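Local coordinates for SusD superfamily protein (Bacteroides thetaiotaomicron, PDB 3MCX), which is of unknown function but belongs to the SusD family, whose outer-membrane lipoproteins typically bind glycans for uptake, at residues 154-159 with 168-173. Residues are numbered along the deposited sequence; the frame is centred on the assembly and turned at random.
Sequences VPIETS and SRSTVA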
ATOM      1  N   VAL A 154      14.643  -3.080   9.933  1.00  5.86           N
ATOM      2  CA  VAL A 154      15.314  -1.807   9.732  1.00  5.86           C
ATOM      3  C   VAL A 154      15.609  -1.150  11.074  1.00  6.47           C
ATOM      4  O   VAL A 154      15.151  -1.629  12.126  1.00  6.34           O
ATOM      5  CB  VAL A 154      14.492  -0.877   8.859  1.00  5.26           C
ATOM      6  CG1 VAL A 154      14.203  -1.494   7.485  1.00  5.89           C
ATOM      7  CG2 VAL A 154      13.161  -0.504   9.556  1.00  6.80           C
ATOM      8  N   PRO A 155      16.376  -0.055  11.089  1.00  5.81           N
ATOM      9  CA  PRO A 155      16.591   0.647  12.342  1.00  6.04           C
ATOM     10  C   PRO A 155      15.324   1.301  12.900  1.00  6.03           C
ATOM     11  O   PRO A 155      14.491   1.843  12.175  1.00  7.08           O
ATOM     12  CB  PRO A 155      17.654   1.703  11.985  1.00  6.74           C
ATOM     13  CG  PRO A 155      18.401   1.072  10.857  1.00  6.91           C
ATOM     14  CD  PRO A 155      17.334   0.394  10.062  1.00  6.14           C
ATOM     15  N   ILE A 156      15.200   1.229  14.209  1.00  5.53           N
ATOM     16  CA  ILE A 156      14.064   1.793  14.912  1.00  6.55           C
ATOM     17  C   ILE A 156      14.461   3.077  15.613  1.00  7.73           C
ATOM     18  O   ILE A 156      15.333   3.108  16.506  1.00  8.20           O
ATOM     19  CB  ILE A 156      13.486   0.791  15.948  1.00  6.66           C
ATOM     20  CG1 ILE A 156      13.001  -0.455  15.224  1.00  6.88           C
ATOM     21  CG2 ILE A 156      12.328   1.447  16.757  1.00  7.07           C
ATOM     22  CD1 ILE A 156      12.496  -1.550  16.169  1.00  6.74           C
ATOM     23  N   GLU A 157      13.770   4.158  15.217  1.00  8.73           N
ATOM     24  CA  GLU A 157      13.902   5.471  15.899  1.00 10.32           C
ATOM     25  C   GLU A 157      12.596   5.917  16.554  1.00 10.50           C
ATOM     26  O   GLU A 157      11.591   6.078  15.882  1.00  9.82           O
ATOM     27  CB  GLU A 157      14.336   6.544  14.901  1.00 12.58           C
ATOM     28  CG  GLU A 157      15.696   6.276  14.308  1.00 15.17           C
ATOM     29  CD  GLU A 157      16.192   7.401  13.379  1.00 22.68           C
ATOM     30  OE1 GLU A 157      15.549   8.483  13.344  1.00 23.74           O
ATOM     31  OE2 GLU A 157      17.239   7.205  12.713  1.00 24.68           O
ATOM     32  N   THR A 158      12.619   6.137  17.864  1.00 11.32           N
ATOM     33  CA  THR A 158      11.423   6.589  18.596  1.00 12.17           C
ATOM     34  C   THR A 158      11.669   7.863  19.423  1.00 12.88           C
ATOM     35  O   THR A 158      10.857   8.244  20.277  1.00 14.77           O
ATOM     36  CB  THR A 158      10.845   5.469  19.483  1.00 12.90           C
ATOM     37  OG1 THR A 158      11.809   5.077  20.460  1.00 15.09           O
ATOM     38  CG2 THR A 158      10.395   4.239  18.638  1.00 13.21           C
ATOM     39  N   SER A 159      12.782   8.514  19.149  1.00 12.71           N
ATOM     40  CA  SER A 159      13.153   9.753  19.812  1.00 14.76           C
ATOM     41  C   SER A 159      13.880  10.578  18.766  1.00 15.16           C
ATOM     42  O   SER A 159      14.310  10.045  17.745  1.00 13.81           O
ATOM     43  CB  SER A 159      14.060   9.475  21.023  1.00 15.65           C
ATOM     44  OG  SER A 159      15.232   8.756  20.618  1.00 19.96           O
ATOM     45  N   SER A 168      21.636  -0.031  14.757  1.00 16.62           N
ATOM     46  CA  SER A 168      21.704  -1.243  14.008  1.00 14.01           C
ATOM     47  C   SER A 168      20.304  -1.521  13.535  1.00  9.34           C
ATOM     48  O   SER A 168      19.328  -0.925  13.998  1.00  8.69           O
ATOM     49  CB  SER A 168      22.242  -2.364  14.864  1.00 13.66           C
ATOM     50  OG  SER A 168      23.529  -1.991  15.313  1.00 17.51           O
ATOM     51  N   ARG A 169      20.201  -2.412  12.562  1.00  8.42           N
ATOM     52  CA  ARG A 169      18.896  -2.895  12.146  1.00  7.15           C
ATOM     53  C   ARG A 169      18.321  -3.739  13.288  1.00  6.21           C
ATOM     54  O   ARG A 169      19.008  -4.570  13.853  1.00  7.73           O
ATOM     55  CB  ARG A 169      19.021  -3.771  10.920  1.00  6.77           C
ATOM     56  CG  ARG A 169      19.552  -3.017   9.705  1.00  6.99           C
ATOM     57  CD  ARG A 169      19.868  -3.947   8.576  1.00  7.22           C
ATOM     58  NE  ARG A 169      18.653  -4.532   8.022  1.00  7.42           N
ATOM     59  CZ  ARG A 169      18.608  -5.458   7.060  1.00  6.50           C
ATOM     60  NH1 ARG A 169      19.716  -5.921   6.480  1.00  6.26           N
ATOM     61  NH2 ARG A 169      17.441  -5.903   6.656  1.00  7.30           N
ATOM     62  N   SER A 170      17.083  -3.479  13.630  1.00  5.77           N
ATOM     63  CA  SER A 170      16.327  -4.335  14.560  1.00  5.03           C
ATOM     64  C   SER A 170      15.781  -5.496  13.757  1.00  5.14           C
ATOM     65  O   SER A 170      15.832  -5.453  12.520  1.00  6.50           O
ATOM     66  CB  SER A 170      15.231  -3.521  15.251  1.00  5.33           C
ATOM     67  OG  SER A 170      15.782  -2.661  16.246  1.00  6.70           O
ATOM     68  N   THR A 171      15.276  -6.531  14.425  1.00  4.78           N
ATOM     69  CA  THR A 171      14.645  -7.624  13.670  1.00  4.65           C
ATOM     70  C   THR A 171      13.302  -7.210  13.123  1.00  5.55           C
ATOM     71  O   THR A 171      12.683  -6.245  13.604  1.00  5.07           O
ATOM     72  CB  THR A 171      14.461  -8.896  14.522  1.00  4.83           C
ATOM     73  OG1 THR A 171      13.441  -8.654  15.523  1.00  5.00           O
ATOM     74  CG2 THR A 171      15.776  -9.350  15.170  1.00  4.58           C
ATOM     75  N   VAL A 172      12.813  -7.948  12.127  1.00  5.26           N
ATOM     76  CA  VAL A 172      11.470  -7.725  11.625  1.00  5.36           C
ATOM     77  C   VAL A 172      10.433  -7.767  12.750  1.00  6.00           C
ATOM     78  O   VAL A 172       9.555  -6.913  12.835  1.00  6.30           O
ATOM     79  CB  VAL A 172      11.152  -8.743  10.502  1.00  6.01           C
ATOM     80  CG1 VAL A 172       9.682  -8.741  10.135  1.00  6.68           C
ATOM     81  CG2 VAL A 172      12.034  -8.415   9.219  1.00  6.62           C
ATOM     82  N   ALA A 173      10.556  -8.729  13.664  1.00  5.34           N
ATOM     83  CA  ALA A 173       9.587  -8.815  14.772  1.00  5.03           C
ATOM     84  C   ALA A 173       9.676  -7.587  15.698  1.00  5.67           C
ATOM     85  O   ALA A 173       8.644  -7.088  16.141  1.00  6.30           O
ATOM     86  CB  ALA A 173       9.788 -10.098  15.568  1.00  5.88           C
TER
HETATM   87  O   HOH W   1      17.143  -0.403  15.685  1.00  8.27           O
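Between helix 115-140 and helix 172-186 the connecting loop doubles back, and 154-159 meets 168-173 through one direct backbone hydrogen bond and one bridging water, just before Thr171 N-caps the second helix. Ser170 N gives its hydrogen to Val154 O at 3.1 Å; the angle at the hydrogen is 155°, but the donor sits 65° out of the carbonyl plane, so the bond misses the lone-pair directions. Followed outward, Ile156 starts with CB 4.2 Å from Ser170 OG. CG1, anti to the carbonyl carbon (chi1 -61°), draws in beside that hydroxyl, and the extended chi2 carries CD1 to 3.5 Å from Ser170 CB, tighter than usual van der Waals contact. Ser170 OG lies 2.7 Å from the water oxygen, which accepts from Ile156 N at 2.9 Å and donates to Ser168 O. Pro155 CA makes a CH...O contact with Ser168 O at 3.6 Å, CB and CG stay within 3.8 Å of that oxygen, and CD approaches Arg169 CG at 4.1 Å as the two side chains cross obliquely. Arg169 hydrogen-bonds through NE to Gly153 O, NH1 to Gln473 O and NH2 to Asn475 OD1, tying this loop to the C-terminal end. An alanine at Pro155 would lose the CG and CD contacts and would probably loosen the backbone here. The join's polar part thus probably rests mainly on chain path, the Ser170 hydroxyl being the water's one side-chain link.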